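Local coordinates for protein putative hydrolase (PDB 4XUK) that probably hydrolyses organophosphate triesters and lactones at a two-zinc centre of the metallo-beta-lactamase superfamily type, at residues M26-I34 with V225-Y236. The protein carries 2 engineered substitutions. Residues are numbered along the deposited sequence; the frame is centred on the assembly and turned at random.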
ATOM      1  N   MET A  26      -9.054  -9.588 -13.902  1.00 24.27           N
ATOM      2  CA  MET A  26     -10.368  -9.977 -14.405  1.00 25.23           C
ATOM      3  C   MET A  26     -10.914  -9.038 -15.479  1.00 24.53           C
ATOM      4  O   MET A  26     -10.489  -7.888 -15.599  1.00 21.13           O
ATOM      5  CB  MET A  26     -11.365 -10.139 -13.253  1.00 28.22           C
ATOM      6  CG  MET A  26     -11.615  -8.895 -12.438  1.00 27.41           C
ATOM      7  SD  MET A  26     -12.660  -9.205 -10.980  1.00 31.34           S
ATOM      8  CE  MET A  26     -12.614  -7.567 -10.237  1.00 27.55           C
ATOM      9  N   SER A  27     -11.841  -9.543 -16.284  1.00 22.16           N
ATOM     10  CA  SER A  27     -12.451  -8.725 -17.327  1.00 23.46           C
ATOM     11  C   SER A  27     -13.263  -7.589 -16.719  1.00 20.52           C
ATOM     12  O   SER A  27     -14.004  -7.805 -15.776  1.00 21.26           O
ATOM     13  CB  SER A  27     -13.374  -9.589 -18.192  1.00 24.13           C
ATOM     14  OG  SER A  27     -13.990  -8.795 -19.188  1.00 23.42           O
ATOM     15  N   PRO A  28     -13.151  -6.370 -17.276  1.00 21.45           N
ATOM     16  CA  PRO A  28     -14.059  -5.298 -16.839  1.00 19.56           C
ATOM     17  C   PRO A  28     -15.522  -5.653 -17.109  1.00 21.71           C
ATOM     18  O   PRO A  28     -16.419  -5.078 -16.480  1.00 20.21           O
ATOM     19  CB  PRO A  28     -13.642  -4.101 -17.711  1.00 21.61           C
ATOM     20  CG  PRO A  28     -12.954  -4.709 -18.908  1.00 25.14           C
ATOM     21  CD  PRO A  28     -12.250  -5.932 -18.356  1.00 23.56           C
ATOM     22  N   ASN A  29     -15.763  -6.590 -18.024  1.00 19.62           N
ATOM     23  CA  ASN A  29     -17.128  -7.034 -18.302  1.00 25.22           C
ATOM     24  C   ASN A  29     -17.791  -7.762 -17.131  1.00 26.77           C
ATOM     25  O   ASN A  29     -18.999  -7.980 -17.144  1.00 24.27           O
ATOM     26  CB  ASN A  29     -17.168  -7.938 -19.538  1.00 26.77           C
ATOM     27  CG  ASN A  29     -16.841  -7.191 -20.817  1.00 34.56           C
ATOM     28  OD1 ASN A  29     -15.918  -7.560 -21.549  1.00 35.16           O
ATOM     29  ND2 ASN A  29     -17.597  -6.134 -21.092  1.00 32.89           N
ATOM     30  N   LEU A  30     -17.011  -8.161 -16.131  1.00 20.74           N
ATOM     31  CA  LEU A  30     -17.591  -8.843 -14.974  1.00 20.33           C
ATOM     32  C   LEU A  30     -18.418  -7.887 -14.114  1.00 20.37           C
ATOM     33  O   LEU A  30     -19.268  -8.324 -13.336  1.00 22.36           O
ATOM     34  CB  LEU A  30     -16.509  -9.539 -14.146  1.00 22.68           C
ATOM     35  CG  LEU A  30     -15.756 -10.671 -14.842  1.00 25.46           C
ATOM     36  CD1 LEU A  30     -14.680 -11.240 -13.932  1.00 22.55           C
ATOM     37  CD2 LEU A  30     -16.704 -11.780 -15.297  1.00 27.06           C
ATOM     38  N   PHE A  31     -18.181  -6.585 -14.258  1.00 22.48           N
ATOM     39  CA  PHE A  31     -18.999  -5.604 -13.553  1.00 21.77           C
ATOM     40  C   PHE A  31     -20.357  -5.519 -14.239  1.00 26.53           C
ATOM     41  O   PHE A  31     -20.434  -5.325 -15.451  1.00 23.58           O
ATOM     42  CB  PHE A  31     -18.302  -4.246 -13.499  1.00 20.51           C
ATOM     43  CG  PHE A  31     -17.056  -4.243 -12.640  1.00 19.69           C
ATOM     44  CD1 PHE A  31     -17.144  -4.425 -11.264  1.00 21.48           C
ATOM     45  CD2 PHE A  31     -15.804  -4.069 -13.209  1.00 22.18           C
ATOM     46  CE1 PHE A  31     -15.997  -4.432 -10.473  1.00 19.74           C
ATOM     47  CE2 PHE A  31     -14.661  -4.071 -12.431  1.00 23.29           C
ATOM     48  CZ  PHE A  31     -14.755  -4.248 -11.061  1.00 26.18           C
ATOM     49  N   LYS A  32     -21.414  -5.644 -13.476  1.00 24.58           N
ATOM     50  CA  LYS A  32     -22.756  -5.824 -13.993  1.00 27.34           C
ATOM     51  C   LYS A  32     -23.582  -4.569 -14.024  1.00 29.46           C
ATOM     52  O   LYS A  32     -23.483  -3.747 -13.173  1.00 26.66           O
ATOM     53  CB  LYS A  32     -23.504  -6.870 -13.162  1.00 29.35           C
ATOM     54  CG  LYS A  32     -23.161  -8.315 -13.438  1.00 33.42           C
ATOM     55  CD  LYS A  32     -24.409  -9.165 -13.633  1.00 46.51           C
ATOM     56  CE  LYS A  32     -25.252  -9.327 -12.384  1.00 42.10           C
ATOM     57  NZ  LYS A  32     -26.549  -8.620 -12.445  1.00 40.90           N
ATOM     58  N   ASP A  33     -24.410  -4.456 -15.042  1.00 33.46           N
ATOM     59  CA  ASP A  33     -25.377  -3.386 -15.151  1.00 33.38           C
ATOM     60  C   ASP A  33     -24.777  -1.996 -14.936  1.00 36.39           C
ATOM     61  O   ASP A  33     -25.278  -1.190 -14.220  1.00 38.83           O
ATOM     62  CB  ASP A  33     -26.482  -3.606 -14.163  1.00 32.87           C
ATOM     63  CG  ASP A  33     -27.356  -4.691 -14.531  1.00 38.00           C
ATOM     64  OD1 ASP A  33     -27.109  -5.443 -15.440  1.00 43.28           O
ATOM     65  OD2 ASP A  33     -28.339  -4.785 -13.893  1.00 57.16           O
ATOM     66  N   ILE A  34     -23.667  -1.772 -15.562  1.00 33.73           N
ATOM     67  CA  ILE A  34     -23.040  -0.464 -15.604  1.00 26.94           C
ATOM     68  C   ILE A  34     -22.424  -0.363 -16.986  1.00 25.04           C
ATOM     69  O   ILE A  34     -21.836  -1.327 -17.470  1.00 26.69           O
ATOM     70  CB  ILE A  34     -22.010  -0.282 -14.441  1.00 28.75           C
ATOM     71  CG1 ILE A  34     -21.329   1.089 -14.503  1.00 28.80           C
ATOM     72  CG2 ILE A  34     -20.999  -1.424 -14.414  1.00 25.30           C
ATOM     73  CD1 ILE A  34     -20.803   1.580 -13.145  1.00 34.57           C
ATOM     74  N   VAL A 225     -14.282   0.538  -9.020  1.00 17.05           N
ATOM     75  CA  VAL A 225     -15.667   0.595  -9.504  1.00 16.75           C
ATOM     76  C   VAL A 225     -16.678   0.523  -8.362  1.00 19.77           C
ATOM     77  O   VAL A 225     -17.603   1.341  -8.288  1.00 18.02           O
ATOM     78  CB  VAL A 225     -15.963  -0.550 -10.502  1.00 20.70           C
ATOM     79  CG1 VAL A 225     -17.423  -0.534 -10.920  1.00 22.73           C
ATOM     80  CG2 VAL A 225     -15.073  -0.429 -11.740  1.00 21.55           C
ATOM     81  N   GLN A 226     -16.500  -0.445  -7.461  1.00 17.62           N
ATOM     82  CA  GLN A 226     -17.511  -0.684  -6.433  1.00 17.60           C
ATOM     83  C   GLN A 226     -17.397   0.223  -5.209  1.00 19.30           C
ATOM     84  O   GLN A 226     -18.177   0.101  -4.260  1.00 17.46           O
ATOM     85  CB  GLN A 226     -17.516  -2.158  -6.031  1.00 19.58           C
ATOM     86  CG  GLN A 226     -17.888  -3.087  -7.171  1.00 17.24           C
ATOM     87  CD  GLN A 226     -17.582  -4.527  -6.837  1.00 18.86           C
ATOM     88  OE1 GLN A 226     -16.441  -4.870  -6.544  1.00 18.24           O
ATOM     89  NE2 GLN A 226     -18.604  -5.368  -6.847  1.00 16.98           N
ATOM     90  N   PHE A 227     -16.435   1.140  -5.220  1.00 17.49           N
ATOM     91  CA  PHE A 227     -16.434   2.193  -4.209  1.00 19.07           C
ATOM     92  C   PHE A 227     -17.062   3.480  -4.755  1.00 19.33           C
ATOM     93  O   PHE A 227     -17.923   4.069  -4.098  1.00 20.98           O
ATOM     94  CB  PHE A 227     -15.029   2.428  -3.630  1.00 18.16           C
ATOM     95  CG  PHE A 227     -14.685   1.492  -2.488  1.00 18.87           C
ATOM     96  CD1 PHE A 227     -14.380   0.157  -2.734  1.00 18.73           C
ATOM     97  CD2 PHE A 227     -14.694   1.942  -1.172  1.00 17.05           C
ATOM     98  CE1 PHE A 227     -14.075  -0.711  -1.690  1.00 17.46           C
ATOM     99  CE2 PHE A 227     -14.387   1.074  -0.115  1.00 18.32           C
ATOM    100  CZ  PHE A 227     -14.077  -0.253  -0.384  1.00 16.33           C
ATOM    101  N   ASP A 228     -16.651   3.913  -5.944  1.00 19.52           N
ATOM    102  CA  ASP A 228     -17.285   5.072  -6.580  1.00 17.14           C
ATOM    103  C   ASP A 228     -18.746   4.772  -6.922  1.00 21.54           C
ATOM    104  O   ASP A 228     -19.602   5.651  -6.824  1.00 22.16           O
ATOM    105  CB  ASP A 228     -16.529   5.468  -7.860  1.00 19.07           C
ATOM    106  CG  ASP A 228     -15.161   6.065  -7.582  1.00 20.68           C
ATOM    107  OD1 ASP A 228     -14.604   5.826  -6.487  1.00 19.23           O
ATOM    108  OD2 ASP A 228     -14.629   6.769  -8.472  1.00 20.62           O
ATOM    109  N   ARG A 229     -19.025   3.533  -7.321  1.00 18.66           N
ATOM    110  CA  ARG A 229     -20.384   3.123  -7.647  1.00 21.07           C
ATOM    111  C   ARG A 229     -20.755   1.841  -6.900  1.00 19.13           C
ATOM    112  O   ARG A 229     -20.823   0.767  -7.502  1.00 19.76           O
ATOM    113  CB  ARG A 229     -20.507   2.903  -9.152  1.00 24.90           C
ATOM    114  CG  ARG A 229     -21.938   2.905  -9.652  1.00 37.44           C
ATOM    115  CD  ARG A 229     -22.400   4.328  -9.944  1.00 37.91           C
ATOM    116  NE  ARG A 229     -21.650   4.880 -11.061  1.00 47.48           N
ATOM    117  CZ  ARG A 229     -22.137   5.029 -12.289  1.00 46.63           C
ATOM    118  NH1 ARG A 229     -23.397   4.695 -12.562  1.00 41.05           N
ATOM    119  NH2 ARG A 229     -21.366   5.530 -13.243  1.00 39.06           N
ATOM    120  N   PRO A 230     -21.024   1.948  -5.586  1.00 19.69           N
ATOM    121  CA  PRO A 230     -21.209   0.753  -4.754  1.00 19.48           C
ATOM    122  C   PRO A 230     -22.402  -0.120  -5.166  1.00 21.80           C
ATOM    123  O   PRO A 230     -22.457  -1.278  -4.763  1.00 18.53           O
ATOM    124  CB  PRO A 230     -21.437   1.330  -3.349  1.00 18.67           C
ATOM    125  CG  PRO A 230     -21.911   2.718  -3.563  1.00 22.05           C
ATOM    126  CD  PRO A 230     -21.199   3.190  -4.809  1.00 21.72           C
ATOM    127  N   GLU A 231     -23.316   0.401  -5.954  1.00 18.49           N
ATOM    128  CA  GLU A 231     -24.456  -0.349  -6.481  1.00 22.19           C
ATOM    129  C   GLU A 231     -24.102  -1.341  -7.577  1.00 23.16           C
ATOM    130  O   GLU A 231     -24.896  -2.079  -7.989  1.00 21.66           O
ATOM    131  CB  GLU A 231     -25.541   0.609  -6.925  1.00 24.06           C
ATOM    132  CG  GLU A 231     -25.150   1.411  -8.124  1.00 26.98           C
ATOM    133  CD  GLU A 231     -24.521   2.776  -7.820  1.00 36.63           C
ATOM    134  OE1 GLU A 231     -24.804   3.683  -8.601  1.00 44.96           O
ATOM    135  OE2 GLU A 231     -23.752   2.947  -6.872  1.00 26.37           O
ATOM    136  N   THR A 232     -22.852  -1.371  -7.969  1.00 20.28           N
ATOM    137  CA  THR A 232     -22.390  -2.234  -9.055  1.00 21.39           C
ATOM    138  C   THR A 232     -22.146  -3.675  -8.601  1.00 20.64           C
ATOM    139  O   THR A 232     -21.244  -3.941  -7.812  1.00 19.01           O
ATOM    140  CB  THR A 232     -21.064  -1.695  -9.641  1.00 23.67           C
ATOM    141  OG1 THR A 232     -21.212  -0.307  -9.983  1.00 17.92           O
ATOM    142  CG2 THR A 232     -20.645  -2.494 -10.871  1.00 21.74           C
ATOM    143  N   ALA A 233     -22.933  -4.616  -9.110  1.00 23.84           N
ATOM    144  CA  ALA A 233     -22.706  -6.020  -8.791  1.00 19.42           C
ATOM    145  C   ALA A 233     -21.562  -6.597  -9.633  1.00 23.20           C
ATOM    146  O   ALA A 233     -21.062  -5.949 -10.561  1.00 21.72           O
ATOM    147  CB  ALA A 233     -23.983  -6.820  -8.987  1.00 24.20           C
ATOM    148  N   ILE A 234     -21.138  -7.813  -9.307  1.00 19.54           N
ATOM    149  CA  ILE A 234     -20.148  -8.497 -10.131  1.00 21.98           C
ATOM    150  C   ILE A 234     -20.686  -9.875 -10.487  1.00 20.77           C
ATOM    151  O   ILE A 234     -21.510 -10.430  -9.747  1.00 21.46           O
ATOM    152  CB  ILE A 234     -18.769  -8.579  -9.420  1.00 22.33           C
ATOM    153  CG1 ILE A 234     -17.679  -9.007 -10.408  1.00 22.39           C
ATOM    154  CG2 ILE A 234     -18.846  -9.480  -8.186  1.00 18.44           C
ATOM    155  CD1 ILE A 234     -16.271  -8.754  -9.907  1.00 24.15           C
ATOM    156  N   GLU A 235     -20.245 -10.414 -11.621  1.00 19.85           N
ATOM    157  CA  GLU A 235     -20.745 -11.694 -12.125  1.00 26.66           C
ATOM    158  C   GLU A 235     -20.511 -12.876 -11.166  1.00 24.62           C
ATOM    159  O   GLU A 235     -21.212 -13.890 -11.248  1.00 22.35           O
ATOM    160  CB  GLU A 235     -20.124 -12.003 -13.492  1.00 30.86           C
ATOM    161  CG  GLU A 235     -21.055 -12.761 -14.430  1.00 37.53           C
ATOM    162  CD  GLU A 235     -22.259 -11.927 -14.844  1.00 41.53           C
ATOM    163  OE1 GLU A 235     -23.338 -12.090 -14.235  1.00 41.05           O
ATOM    164  OE2 GLU A 235     -22.128 -11.105 -15.780  1.00 48.61           O
ATOM    165  N   TYR A 236     -19.529 -12.747 -10.273  1.00 21.73           N
ATOM    166  CA  TYR A 236     -19.246 -13.780  -9.281  1.00 21.48           C
ATOM    167  C   TYR A 236     -20.355 -13.938  -8.229  1.00 20.07           C
ATOM    168  O   TYR A 236     -20.439 -14.984  -7.567  1.00 24.21           O
ATOM    169  CB  TYR A 236     -17.910 -13.495  -8.560  1.00 21.71           C
ATOM    170  CG  TYR A 236     -16.691 -13.399  -9.465  1.00 23.68           C
ATOM    171  CD1 TYR A 236     -16.503 -14.286 -10.515  1.00 27.61           C
ATOM    172  CD2 TYR A 236     -15.726 -12.420  -9.252  1.00 27.50           C
ATOM    173  CE1 TYR A 236     -15.390 -14.194 -11.334  1.00 34.39           C
ATOM    174  CE2 TYR A 236     -14.613 -12.325 -10.063  1.00 32.18           C
ATOM    175  CZ  TYR A 236     -14.454 -13.217 -11.102  1.00 32.71           C
ATOM    176  OH  TYR A 236     -13.346 -13.129 -11.912  1.00 43.18           O
TER
HETATM  177  O   HOH W   1     -25.061  -3.719 -10.850  1.00 31.77           O
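F31 meets V225: CG2 of V225 sits 3.9 Å from the F31 ring centroid and 18° off the ring normal, a CH-pi contact over the face. Q226 CD sits at the ring edge, in the ring plane, its amide plane turned 71° against the ring. With CG anti to its carbonyl carbon (chi1 -67°), F31 brings the ring back onto V225, although its bond from CA to CB leads away; CB still touches T232.

M26 SD meets I234 CD1 tip to tip at 3.8 Å and makes an oblique Met-aromatic contact with Y236. I34 CD1 lies over the centre of one face of the R229 guanidinium, 3.8 Å from CZ, while R229 NH2 is hydrogen-bonded to Q38 OE1.

Two backbone hydrogen bonds, E235 N to L30 O (2.9 Å) and K32 N to A233 O (3.0 Å), flank F31–I234, a single antiparallel, non-hydrogen-bonded pair.

In the second shell, Q226 NE2 donates to T232 O at 3.2 Å, and H221 N and S222 OG hold OE1, fixing both ends of the amide. The side chain of Y236, about 6 Å from a zinc ion, also meets the H221 ring. The contact thus pins the loop after strand 14-26 to a segment whose Y236 end approaches the zinc site, through an apolar interior and backbone bonds; K32 NZ and E235 OE1, 5.1 Å apart and not in contact, could add a weak attraction at most.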